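Local coordinates for phosphoenolpyruvate-protein phosphotransferase (Acinetobacter sp., PDB 3CI6) that probably transfers the phosphoryl group of phosphoenolpyruvate to a protein histidine in the phosphotransferase system, and is represented here by its GAF domain, at residues B[43-48]-B[130-135]; B[118-123]-B[149-154]. All blocks are in the same frame, centred on the assembly; numbering follows the deposited sequence. Where two conformers were deposited one is given.

Overall arrangement
One antiparallel sheet, a layer of the GAF domain, takes part in both contacts, and each is buried. Contact 1 is sheet interior: strands 44-51 and 127-136 are neighbours joined by main-chain hydrogen bonds. Contact 2 is sheet against helix: strand 116-124, the next strand beyond 127-136, meets helix 144-167 with apolar side chains, and no hydrogen bond crosses between its segments. The two are coupled directly, since L132 O accepts a probable hydrogen bond from V120 N while the L132 side chain packs on C154. They illustrate how a sheet gains its order from the backbone and its attachment to helices from side chains. Only contact 2 also touches the second subunit.

Contact 1. Residues B[43-48]-B[130-135]; sequences DVCSIY and GVLVVQ
Strands 44-48 and 130-135 run antiparallel, at 166° and 4.7 Å between axes, as neighbours inside the antiparallel sheet of the GAF domain. V44-Q135, S46-V133 and Y48-V131 are hydrogen-bonded pairs, each closed by two N-H...O bonds; C45-V134 and I47-L132 are the non-hydrogen-bonded pairs between them. The bond from V133 N to S46 O is almost straight (176°) and lies nearly along the carbonyl axis, whereas that from V44 N to Q135 O, at the start of the strand, is bent to 141°. C45, I47, L132 and V134 occupy the face that packs on helices 25-40 and 144-167. There C45 SG, anti to its backbone N, touches L132 CD1 at 3.7 Å. I47 CD1 reaches across to the main chain of the partner strand, a tight 2.9 Å from V131 O in this one of two deposited conformers.

The other face carries V44, S46, Y48, V131, V133 and Q135. Y48 crosses V133 obliquely, its CE1 3.9 Å from V133 CG2, while V131 O lies at the ring edge, in its plane. Q135 runs beside V44, and its extended chain brings the amide oxygen to a water. That water donates to Q135 OE1 and bonds S46 OG, which has a second partner in S62, so it links polar groups of both strands within a buried face. Its third bond, to Y48 OH, is weak, with 3.4 Å between that OH and the water oxygen.

Contact 2. Residues B[118-123]-B[149-154]; sequences LGVPVM and FLVTLC
The ring of F149, the flat side chain of segment 149-154, has L153 CD1 over one face, 3.6 Å above the plane and offset toward the rim; it makes no contact with strand 118-123. F149 and L153 pack instead on helices 7-20 and 25-40. Helix 25-40 lies beside this turn of helix 144-167 on the same face of the GAF-domain sheet, and helix 7-20 packs on F149 and L153. Helix on antiparallel sheet, the GAF layer pair, is held here by apolar packing. Strand and helix run in roughly the same direction, crossing at -28° with their axes 8.3 Å apart.

L118, V120 and V122, alternate residues of the strand, meet L150, V151 and C154, and no hydrogen bond spans the two segments. At one end L118 and L150 reach toward each other tip to tip, L118 CD2 lying 3.6 Å from L150 CD1. L150 leaves the helix with CG anti to its carbonyl carbon (chi1 -65°), and the next torsion (chi2 177°) sets CD1 anti to CA and carries that methyl to L118.

V120 sits in the middle and divides its branches. Its CG2 approaches L150 CB, crossing that side chain at about a right angle, while CG1 stands 4.0 Å from V151 CG2 and also touches C154. V151 additionally packs on V16 of the second subunit, placing this edge of the contact beside the dimer interface.

C154, with SG beside its own backbone N, fits between V120 and V122 and also packs on L132 of the adjoining strand. V122 uses both methyls: CG1 rests 3.5 Å from C154 O, and CG2 lies 3.8 Å from C154 SG.

Contact 1. Residues B[43-48]-B[130-135]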
loop_
_atom_site.group_PDB
_atom_site.type_symbol
_atom_site.label_atom_id
_atom_site.label_comp_id
_atom_site.label_asym_id
_atom_site.label_seq_id
_atom_site.Cartn_x
_atom_site.Cartn_y
_atom_site.Cartn_z
ATOM N N ASP B 43 -9.281 9.801 18.447
ATOM C CA ASP B 43 -8.962 9.341 19.796
ATOM C C ASP B 43 -8.184 8.039 19.793
ATOM O O ASP B 43 -7.257 7.875 20.587
ATOM C CB ASP B 43 -10.239 9.141 20.613
ATOM C CG ASP B 43 -10.952 10.430 20.898
ATOM O OD1 ASP B 43 -10.262 11.457 21.134
ATOM O OD2 ASP B 43 -12.222 10.421 20.924
ATOM N N VAL B 44 -8.589 7.106 18.930
ATOM C CA VAL B 44 -8.004 5.793 18.888
ATOM C C VAL B 44 -7.791 5.284 17.484
ATOM O O VAL B 44 -8.679 5.409 16.645
ATOM C CB VAL B 44 -8.888 4.755 19.639
ATOM C CG1 VAL B 44 -8.339 3.327 19.492
ATOM C CG2 VAL B 44 -9.080 5.166 21.097
ATOM N N CYS B 45 -6.612 4.730 17.214
ATOM C CA CYS B 45 -6.393 3.944 16.010
ATOM C C CYS B 45 -5.674 2.669 16.409
ATOM O O CYS B 45 -4.630 2.733 17.038
ATOM C CB CYS B 45 -5.570 4.720 15.027
ATOM S SG CYS B 45 -5.241 3.758 13.485
ATOM N N SER B 46 -6.254 1.540 16.048
ATOM C CA SER B 46 -5.699 0.242 16.396
ATOM C C SER B 46 -5.685 -0.668 15.201
ATOM O O SER B 46 -6.500 -0.531 14.296
ATOM C CB SER B 46 -6.550 -0.424 17.460
ATOM O OG SER B 46 -6.786 0.392 18.583
ATOM N N ILE B 47 -4.813 -1.670 15.253
ATOM C CA ILE B 47 -4.792 -2.676 14.206
ATOM C C ILE B 47 -4.823 -4.058 14.829
ATOM O O ILE B 47 -4.111 -4.358 15.803
ATOM C CB ILE B 47 -3.596 -2.510 13.258
ATOM C CG1 ILE B 47 -3.673 -3.498 12.093
ATOM C CG2 ILE B 47 -2.286 -2.612 14.016
ATOM C CD1 ILE B 47 -4.872 -3.390 11.303
ATOM N N TYR B 48 -5.758 -4.851 14.329
ATOM C CA TYR B 48 -5.940 -6.234 14.744
ATOM C C TYR B 48 -5.509 -7.101 13.586
ATOM O O TYR B 48 -6.017 -6.970 12.450
ATOM C CB TYR B 48 -7.445 -6.492 15.079
ATOM C CG TYR B 48 -7.961 -5.720 16.238
ATOM C CD1 TYR B 48 -8.423 -4.438 16.038
ATOM C CD2 TYR B 48 -7.998 -6.238 17.538
ATOM C CE1 TYR B 48 -8.895 -3.662 17.076
ATOM C CE2 TYR B 48 -8.466 -5.448 18.567
ATOM C CZ TYR B 48 -8.908 -4.172 18.315
ATOM O OH TYR B 48 -9.386 -3.314 19.332
ATOM N N GLY B 130 -6.258 -8.695 8.381
ATOM C CA GLY B 130 -6.488 -7.920 9.625
ATOM C C GLY B 130 -7.529 -6.855 9.394
ATOM O O GLY B 130 -8.121 -6.794 8.324
ATOM N N VAL B 131 -7.752 -6.061 10.425
ATOM C CA VAL B 131 -8.719 -4.978 10.412
ATOM C C VAL B 131 -8.108 -3.798 11.138
ATOM O O VAL B 131 -7.620 -3.913 12.235
ATOM C CB VAL B 131 -10.040 -5.391 11.092
ATOM C CG1 VAL B 131 -10.976 -4.169 11.139
ATOM C CG2 VAL B 131 -10.674 -6.597 10.378
ATOM N N LEU B 132 -8.165 -2.642 10.486
ATOM C CA LEU B 132 -7.784 -1.381 11.098
ATOM C C LEU B 132 -9.025 -0.709 11.654
ATOM O O LEU B 132 -10.063 -0.659 10.986
ATOM C CB LEU B 132 -7.126 -0.500 10.056
ATOM C CG LEU B 132 -6.864 0.833 10.708
ATOM C CD1 LEU B 132 -5.490 0.905 11.074
ATOM C CD2 LEU B 132 -7.460 2.023 9.990
ATOM N N VAL B 133 -8.933 -0.223 12.895
ATOM C CA VAL B 133 -10.064 0.397 13.559
ATOM C C VAL B 133 -9.705 1.808 13.999
ATOM O O VAL B 133 -8.691 2.009 14.658
ATOM C CB VAL B 133 -10.466 -0.434 14.767
ATOM C CG1 VAL B 133 -11.516 0.287 15.560
ATOM C CG2 VAL B 133 -10.935 -1.855 14.326
ATOM N N VAL B 134 -10.536 2.778 13.646
ATOM C CA VAL B 134 -10.470 4.146 14.132
ATOM C C VAL B 134 -11.714 4.368 14.981
ATOM O O VAL B 134 -12.847 4.052 14.561
ATOM C CB VAL B 134 -10.366 5.131 12.955
ATOM C CG1 VAL B 134 -10.750 6.520 13.365
ATOM C CG2 VAL B 134 -8.966 5.089 12.332
ATOM N N GLN B 135 -11.533 4.843 16.199
ATOM C CA GLN B 135 -12.659 5.089 17.112
ATOM C C GLN B 135 -12.550 6.464 17.730
ATOM O O GLN B 135 -11.451 6.970 17.941
ATOM C CB GLN B 135 -12.703 4.066 18.238
ATOM C CG GLN B 135 -13.094 2.684 17.751
ATOM C CD GLN B 135 -12.976 1.666 18.864
ATOM O OE1 GLN B 135 -11.873 1.374 19.358
ATOM N NE2 GLN B 135 -14.130 1.165 19.315
HETATM O O HOH W 1 -9.493 0.036 18.697
#

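Contact 2. Residues B[118-123]-B[149-154]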
loop_
_atom_site.group_PDB
_atom_site.type_symbol
_atom_site.label_atom_id
_atom_site.label_comp_id
_atom_site.label_asym_id
_atom_site.label_seq_id
_atom_site.Cartn_x
_atom_site.Cartn_y
_atom_site.Cartn_z
ATOM N N LEU B 118 -14.857 3.289 12.664
ATOM C CA LEU B 118 -14.467 3.213 11.268
ATOM C C LEU B 118 -13.505 2.051 11.118
ATOM O O LEU B 118 -12.370 2.101 11.586
ATOM C CB LEU B 118 -13.823 4.528 10.829
ATOM C CG LEU B 118 -13.110 4.585 9.490
ATOM C CD1 LEU B 118 -13.933 4.049 8.341
ATOM C CD2 LEU B 118 -12.672 6.050 9.196
ATOM N N GLY B 119 -13.998 0.962 10.540
ATOM C CA GLY B 119 -13.196 -0.283 10.392
ATOM C C GLY B 119 -12.902 -0.519 8.925
ATOM O O GLY B 119 -13.816 -0.375 8.081
ATOM N N VAL B 120 -11.647 -0.863 8.626
ATOM C CA VAL B 120 -11.172 -0.978 7.270
ATOM C C VAL B 120 -10.464 -2.334 7.146
ATOM O O VAL B 120 -9.595 -2.655 7.965
ATOM C CB VAL B 120 -10.201 0.161 6.915
ATOM C CG1 VAL B 120 -9.794 0.026 5.474
ATOM C CG2 VAL B 120 -10.854 1.503 7.176
ATOM N N PRO B 121 -10.865 -3.143 6.174
ATOM C CA PRO B 121 -10.201 -4.455 6.073
ATOM C C PRO B 121 -8.820 -4.334 5.452
ATOM O O PRO B 121 -8.606 -3.537 4.532
ATOM C CB PRO B 121 -11.106 -5.205 5.144
ATOM C CG PRO B 121 -11.717 -4.159 4.306
ATOM C CD PRO B 121 -11.889 -2.960 5.145
ATOM N N VAL B 122 -7.896 -5.167 5.942
ATOM C CA VAL B 122 -6.539 -5.288 5.377
ATOM C C VAL B 122 -6.610 -6.582 4.579
ATOM O O VAL B 122 -6.780 -7.663 5.155
ATOM C CB VAL B 122 -5.457 -5.323 6.475
ATOM C CG1 VAL B 122 -4.112 -5.362 5.793
ATOM C CG2 VAL B 122 -5.568 -4.122 7.414
HETATM N N MSE B 123 -6.539 -6.437 3.253
HETATM C CA MSE B 123 -6.718 -7.535 2.291
HETATM C C MSE B 123 -5.462 -7.748 1.446
HETATM O O MSE B 123 -4.948 -6.793 0.888
HETATM C CB MSE B 123 -7.847 -7.191 1.328
HETATM C CG MSE B 123 -9.184 -6.857 1.968
HETATM SE SE MSE B 123 -10.028 -8.298 2.954
HETATM C CE MSE B 123 -10.106 -9.554 1.426
ATOM N N PHE B 149 -7.653 7.373 2.312
ATOM C CA PHE B 149 -6.390 7.411 3.026
ATOM C C PHE B 149 -6.131 6.087 3.721
ATOM O O PHE B 149 -5.063 5.490 3.592
ATOM C CB PHE B 149 -6.472 8.596 4.012
ATOM C CG PHE B 149 -5.348 8.703 5.030
ATOM C CD1 PHE B 149 -4.096 9.107 4.641
ATOM C CD2 PHE B 149 -5.602 8.566 6.399
ATOM C CE1 PHE B 149 -3.062 9.306 5.571
ATOM C CE2 PHE B 149 -4.579 8.758 7.341
ATOM C CZ PHE B 149 -3.309 9.107 6.916
ATOM N N LEU B 150 -7.125 5.640 4.491
ATOM C CA LEU B 150 -6.949 4.412 5.261
ATOM C C LEU B 150 -6.863 3.204 4.360
ATOM O O LEU B 150 -6.098 2.283 4.647
ATOM C CB LEU B 150 -8.081 4.249 6.268
ATOM C CG LEU B 150 -8.139 5.314 7.358
ATOM C CD1 LEU B 150 -9.355 5.083 8.253
ATOM C CD2 LEU B 150 -6.841 5.370 8.164
ATOM N N VAL B 151 -7.701 3.133 3.317
ATOM C CA VAL B 151 -7.603 2.005 2.371
ATOM C C VAL B 151 -6.189 1.889 1.797
ATOM O O VAL B 151 -5.621 0.795 1.689
ATOM C CB VAL B 151 -8.695 2.080 1.293
ATOM C CG1 VAL B 151 -8.431 1.122 0.122
ATOM C CG2 VAL B 151 -10.073 1.849 1.919
ATOM N N THR B 152 -5.601 3.017 1.413
ATOM C CA THR B 152 -4.281 3.010 0.799
ATOM C C THR B 152 -3.209 2.547 1.785
ATOM O O THR B 152 -2.389 1.678 1.451
ATOM C CB THR B 152 -3.977 4.386 0.201
ATOM O OG1 THR B 152 -5.002 4.731 -0.758
ATOM C CG2 THR B 152 -2.564 4.351 -0.462
ATOM N N LEU B 153 -3.238 3.052 3.027
ATOM C CA LEU B 153 -2.310 2.567 4.037
ATOM C C LEU B 153 -2.531 1.099 4.336
ATOM O O LEU B 153 -1.581 0.338 4.512
ATOM C CB LEU B 153 -2.447 3.392 5.313
ATOM C CG LEU B 153 -1.863 4.780 5.192
ATOM C CD1 LEU B 153 -2.375 5.677 6.356
ATOM C CD2 LEU B 153 -0.339 4.768 5.124
ATOM N N CYS B 154 -3.792 0.666 4.407
ATOM C CA CYS B 154 -4.002 -0.742 4.696
ATOM C C CYS B 154 -3.424 -1.625 3.566
ATOM O O CYS B 154 -2.895 -2.726 3.809
ATOM C CB CYS B 154 -5.478 -1.044 4.895
ATOM S SG CYS B 154 -6.107 -0.518 6.488
#